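Local structure of D-isomer specific 2-hydroxyacid dehydrogenase family protein (Aeromonas salmonicida subsp. salmonicida, 3HG7) at residues Asn15-Tyr18 with Glu19-Lys23; Ala282-Pro286 with Asp287-Gln291. The protein probably acts as an NAD-dependent oxidoreductase on D-2-hydroxyacids. The protein carries 1 engineered substitution. All coordinates share one frame; numbering follows the deposited sequence. Where two conformers were deposited one is given.

Contact 1. Residues Asn15-Tyr18 with Glu19-Lys23; sequences NAHY and ERLLK
The His17 ring overlaps the Leu21 side chain one turn further along the same helix: His17 CD2 lies 3.5 Å from Leu21 CD1, and the imidazole and the isobutyl group meet at a slant. Both torsions bring them together, for His17 CG is anti to its own N (chi1 -158°) and leans toward the following turn, while Leu21 CG stands anti to its carbonyl carbon and turns back over His17 O, 3.5 Å from Leu21 CG. Arg20 occupies two conformations; in one its guanidinium crosses near the same ring, a closeness that is doubtful. Four backbone bonds hold the turn, Glu19 N to Asn15 O, Arg20 N to Ala16 O, Leu21 N to His17 O and Leu22 N to Tyr18 O; the last measures 2.8 Å. This is helix 15-24 of the beta-alpha-beta unit formed with strands 6-11 and 30-34, which are neighbours in a parallel five-stranded sheet. Its inner side carries Leu22, whose CB comes within 3.2 Å of Tyr18 O and whose branch packs on Leu8, Leu10 and Ile32. Near the solvent side, a water gives one hydrogen to Ala16 O, at 2.6 Å, and the other to Glu19 OE1, at 3.2 Å. Ala16 O thus serves both this water and Arg20 N. Glu19 reaches the water with an extended chain, and its OE1 also forms a salt bridge with Arg34, tying the helix to strand 30-34. At the first turn the buried Asn15 amide is satisfied at both ends: OD1 accepts from Ser12 N, and ND2 donates to Asp36 OD1.

Contact 2. Residues Ala282-Pro286 with Asp287-Gln291; sequences AYSFP and DDVAQ
Phe285 and Pro286 pass the chain from an extended loop into a helix, and their two carbonyls accept the N-H groups of the following turn. Phe285, at the N-cap position, offers its O to Val289 N at 3.0 Å in a nearly straight bond (165° at the hydrogen); the same oxygen takes a second, weak bond from Asp288 N. Pro286 O receives Ala290 N at 2.7 Å. Having no N-H to donate, Pro286 suits the first position of the helix, where the amide would find no carbonyl one turn earlier. Across the junction Val289 reaches back toward the loop. Its CG1 is anti to the backbone N (chi1 176°), which places CG2 on the loop side, 3.4 Å from Phe285 O and 3.7 Å from Ser284 CB. Ser284 turns its hydroxyl elsewhere, to a hydrogen bond with Thr74 O. Ala290 CB sits 3.3 Å from Pro286 O, alongside the bond that its own N makes. Within the loop, Tyr283 CD1 stands over the centre of the Phe285 ring, 3.8 Å above its plane, while Phe285 CD2 lies at the Tyr283 edge. Asp287 and Asp288 follow directly on the proline in the first turn, where carboxylates would be expected to interact favourably with the positive end of the helix dipole. Proline at the first position after the N-cap is a common start to a helix, and here it opens helix 286-301 as the chain returns from the Rossmann-type domain that probably binds NAD, past its edge strand 274-276, to the N-terminal domain, the two-domain layout of D-2-hydroxyacid dehydrogenases.

Contacts 1 and 2 lie about 12 Å apart between centres and touch directly, so that helix 286-301, though last in the chain, packs against helix 15-24 of the N-terminal domain. His17 ND1 approaches Pro286 CG at 3.3 Å, and on the same ring NE2 lies 3.2 Å from Asp287 OD1. Tyr18 points its hydroxyl end at the start of helix 286-301, with OH 3.2 Å from Val289 CB and CE1 3.6 Å from Pro286 CA. Thr74 is shared: Tyr18 packs on it and Ser284 bonds to its carbonyl. Tyr283 OH adds a hydrogen bond to Asp14, immediately before helix 15-24. In this family the active site generally lies in the cleft between the two domains.

Contact 1. Residues Asn15-Tyr18 with Glu19-Lys23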
loop_
_atom_site.group_PDB
_atom_site.type_symbol
_atom_site.label_atom_id
_atom_site.label_comp_id
_atom_site.label_asym_id
_atom_site.label_seq_id
_atom_site.Cartn_x
_atom_site.Cartn_y
_atom_site.Cartn_z
ATOM N N ASN A 15 -16.567 11.290 1.494
ATOM C CA ASN A 15 -17.069 12.658 1.304
ATOM C C ASN A 15 -17.583 13.354 2.568
ATOM O O ASN A 15 -17.318 14.535 2.776
ATOM C CB ASN A 15 -18.215 12.666 0.288
ATOM C CG ASN A 15 -17.737 12.804 -1.151
ATOM O OD1 ASN A 15 -16.558 13.031 -1.409
ATOM N ND2 ASN A 15 -18.664 12.663 -2.102
ATOM N N ALA A 16 -18.392 12.653 3.360
ATOM C CA ALA A 16 -18.991 13.277 4.518
ATOM C C ALA A 16 -17.898 13.759 5.495
ATOM O O ALA A 16 -17.951 14.897 5.985
ATOM C CB ALA A 16 -20.002 12.327 5.198
ATOM N N HIS A 17 -16.898 12.908 5.710
ATOM C CA HIS A 17 -15.767 13.214 6.577
ATOM C C HIS A 17 -14.941 14.351 5.945
ATOM O O HIS A 17 -14.632 15.339 6.604
ATOM C CB HIS A 17 -14.911 11.960 6.781
ATOM C CG HIS A 17 -14.053 11.985 8.014
ATOM N ND1 HIS A 17 -13.502 10.842 8.567
ATOM C CD2 HIS A 17 -13.674 13.010 8.814
ATOM C CE1 HIS A 17 -12.796 11.174 9.637
ATOM N NE2 HIS A 17 -12.890 12.486 9.810
ATOM N N TYR A 18 -14.608 14.224 4.666
ATOM C CA TYR A 18 -13.843 15.316 4.001
ATOM C C TYR A 18 -14.545 16.668 4.058
ATOM O O TYR A 18 -13.899 17.723 4.262
ATOM C CB TYR A 18 -13.479 14.945 2.549
ATOM C CG TYR A 18 -12.375 13.922 2.512
ATOM C CD1 TYR A 18 -11.135 14.192 3.123
ATOM C CD2 TYR A 18 -12.545 12.697 1.865
ATOM C CE1 TYR A 18 -10.118 13.231 3.137
ATOM C CE2 TYR A 18 -11.539 11.752 1.851
ATOM C CZ TYR A 18 -10.320 12.024 2.487
ATOM O OH TYR A 18 -9.287 11.092 2.482
ATOM N N GLU A 19 -15.856 16.663 3.819
ATOM C CA GLU A 19 -16.617 17.922 3.811
ATOM C C GLU A 19 -16.576 18.603 5.178
ATOM O O GLU A 19 -16.394 19.826 5.249
ATOM C CB GLU A 19 -18.064 17.683 3.362
ATOM C CG GLU A 19 -18.938 18.924 3.327
ATOM C CD GLU A 19 -20.319 18.642 2.765
ATOM O OE1 GLU A 19 -21.009 17.773 3.318
ATOM O OE2 GLU A 19 -20.704 19.295 1.774
ATOM N N ARG A 20 -16.763 17.806 6.233
ATOM C CA ARG A 20 -16.684 18.299 7.606
ATOM C C ARG A 20 -15.301 18.887 7.862
ATOM O O ARG A 20 -15.192 20.009 8.335
ATOM C CB ARG A 20 -16.984 17.188 8.620
ATOM C CG ARG A 20 -16.660 17.539 10.070
ATOM C CD ARG A 20 -17.332 16.594 11.056
ATOM N NE ARG A 20 -16.891 15.215 10.909
ATOM C CZ ARG A 20 -15.670 14.777 11.197
ATOM N NH1 ARG A 20 -14.737 15.616 11.625
ATOM N NH2 ARG A 20 -15.384 13.495 11.039
ATOM N N LEU A 21 -14.258 18.143 7.527
ATOM C CA LEU A 21 -12.885 18.575 7.807
ATOM C C LEU A 21 -12.491 19.840 7.054
ATOM O O LEU A 21 -11.887 20.779 7.623
ATOM C CB LEU A 21 -11.919 17.456 7.455
ATOM C CG LEU A 21 -11.812 16.268 8.416
ATOM C CD1 LEU A 21 -11.123 15.126 7.733
ATOM C CD2 LEU A 21 -11.055 16.733 9.686
ATOM N N LEU A 22 -12.824 19.854 5.772
ATOM C CA LEU A 22 -12.540 21.007 4.910
ATOM C C LEU A 22 -13.339 22.267 5.242
ATOM O O LEU A 22 -12.840 23.383 5.062
ATOM C CB LEU A 22 -12.714 20.616 3.442
ATOM C CG LEU A 22 -11.459 20.256 2.638
ATOM C CD1 LEU A 22 -10.221 19.826 3.472
ATOM C CD2 LEU A 22 -11.777 19.221 1.587
ATOM N N LYS A 23 -14.573 22.090 5.715
ATOM C CA LYS A 23 -15.389 23.209 6.190
ATOM C C LYS A 23 -14.831 23.775 7.502
ATOM O O LYS A 23 -14.995 24.964 7.790
ATOM C CB LYS A 23 -16.850 22.794 6.386
ATOM C CG LYS A 23 -17.710 22.896 5.133
ATOM C CD LYS A 23 -19.131 22.419 5.448
ATOM C CE LYS A 23 -20.057 22.547 4.251
ATOM N NZ LYS A 23 -21.454 22.170 4.626
HETATM O O HOH W 1 -20.176 16.305 5.992
#

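Contact 2. Residues Ala282-Pro286 with Asp287-Gln291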
loop_
_atom_site.group_PDB
_atom_site.type_symbol
_atom_site.label_atom_id
_atom_site.label_comp_id
_atom_site.label_asym_id
_atom_site.label_seq_id
_atom_site.Cartn_x
_atom_site.Cartn_y
_atom_site.Cartn_z
ATOM N N ALA A 282 -3.216 -0.493 4.788
ATOM C CA ALA A 282 -2.975 0.848 5.277
ATOM C C ALA A 282 -3.925 1.826 4.602
ATOM O O ALA A 282 -3.610 2.364 3.554
ATOM C CB ALA A 282 -1.506 1.246 5.044
ATOM N N TYR A 283 -5.085 1.994 5.224
ATOM C CA TYR A 283 -6.183 2.847 4.760
ATOM C C TYR A 283 -5.749 4.291 4.725
ATOM O O TYR A 283 -4.894 4.692 5.501
ATOM C CB TYR A 283 -7.366 2.700 5.732
ATOM C CG TYR A 283 -8.612 3.323 5.188
ATOM C CD1 TYR A 283 -9.110 4.537 5.686
ATOM C CD2 TYR A 283 -9.290 2.707 4.141
ATOM C CE1 TYR A 283 -10.269 5.124 5.128
ATOM C CE2 TYR A 283 -10.437 3.281 3.578
ATOM C CZ TYR A 283 -10.916 4.481 4.075
ATOM O OH TYR A 283 -12.054 4.993 3.486
ATOM N N SER A 284 -6.339 5.093 3.817
ATOM C CA SER A 284 -6.050 6.530 3.775
ATOM C C SER A 284 -7.068 7.195 4.675
ATOM O O SER A 284 -8.233 7.397 4.264
ATOM C CB SER A 284 -6.257 7.091 2.343
ATOM O OG SER A 284 -5.228 6.656 1.456
ATOM N N PHE A 285 -6.659 7.544 5.883
ATOM C CA PHE A 285 -7.585 8.073 6.862
ATOM C C PHE A 285 -7.851 9.535 6.574
ATOM O O PHE A 285 -6.889 10.278 6.291
ATOM C CB PHE A 285 -7.050 7.847 8.276
ATOM C CG PHE A 285 -7.272 6.433 8.757
ATOM C CD1 PHE A 285 -8.420 6.099 9.480
ATOM C CD2 PHE A 285 -6.380 5.420 8.417
ATOM C CE1 PHE A 285 -8.628 4.780 9.888
ATOM C CE2 PHE A 285 -6.606 4.096 8.826
ATOM C CZ PHE A 285 -7.718 3.797 9.560
ATOM N N PRO A 286 -9.136 9.962 6.609
ATOM C CA PRO A 286 -9.421 11.302 6.077
ATOM C C PRO A 286 -8.726 12.409 6.857
ATOM O O PRO A 286 -8.275 13.372 6.249
ATOM C CB PRO A 286 -10.944 11.423 6.198
ATOM C CG PRO A 286 -11.418 10.004 6.105
ATOM C CD PRO A 286 -10.373 9.171 6.812
ATOM N N ASP A 287 -8.603 12.259 8.179
ATOM C CA ASP A 287 -7.903 13.265 8.982
ATOM C C ASP A 287 -6.499 13.515 8.434
ATOM O O ASP A 287 -6.054 14.665 8.357
ATOM C CB ASP A 287 -7.858 12.882 10.475
ATOM C CG ASP A 287 -9.238 12.911 11.134
ATOM O OD1 ASP A 287 -10.006 11.941 10.960
ATOM O OD2 ASP A 287 -9.558 13.885 11.847
ATOM N N ASP A 288 -5.797 12.463 8.023
ATOM C CA ASP A 288 -4.439 12.665 7.515
ATOM C C ASP A 288 -4.388 13.116 6.067
ATOM O O ASP A 288 -3.524 13.911 5.691
ATOM C CB ASP A 288 -3.605 11.417 7.689
ATOM C CG ASP A 288 -3.253 11.162 9.143
ATOM O OD1 ASP A 288 -3.444 12.055 9.999
ATOM O OD2 ASP A 288 -2.767 10.073 9.430
ATOM N N VAL A 289 -5.316 12.609 5.266
ATOM C CA VAL A 289 -5.392 13.013 3.860
ATOM C C VAL A 289 -5.825 14.498 3.770
ATOM O O VAL A 289 -5.310 15.239 2.944
ATOM C CB VAL A 289 -6.351 12.102 3.045
ATOM C CG1 VAL A 289 -6.497 12.609 1.593
ATOM C CG2 VAL A 289 -5.865 10.659 3.028
ATOM N N ALA A 290 -6.747 14.933 4.627
ATOM C CA ALA A 290 -7.204 16.326 4.584
ATOM C C ALA A 290 -6.074 17.281 4.915
ATOM O O ALA A 290 -5.989 18.375 4.355
ATOM C CB ALA A 290 -8.366 16.541 5.516
ATOM N N GLN A 291 -5.202 16.863 5.833
ATOM C CA GLN A 291 -4.022 17.619 6.192
ATOM C C GLN A 291 -3.095 17.762 4.982
ATOM O O GLN A 291 -2.568 18.845 4.743
ATOM C CB GLN A 291 -3.306 16.915 7.366
ATOM C CG GLN A 291 -2.208 17.719 8.045
ATOM C CD GLN A 291 -1.567 16.963 9.228
ATOM O OE1 GLN A 291 -0.680 17.495 9.903
ATOM N NE2 GLN A 291 -2.021 15.738 9.479
#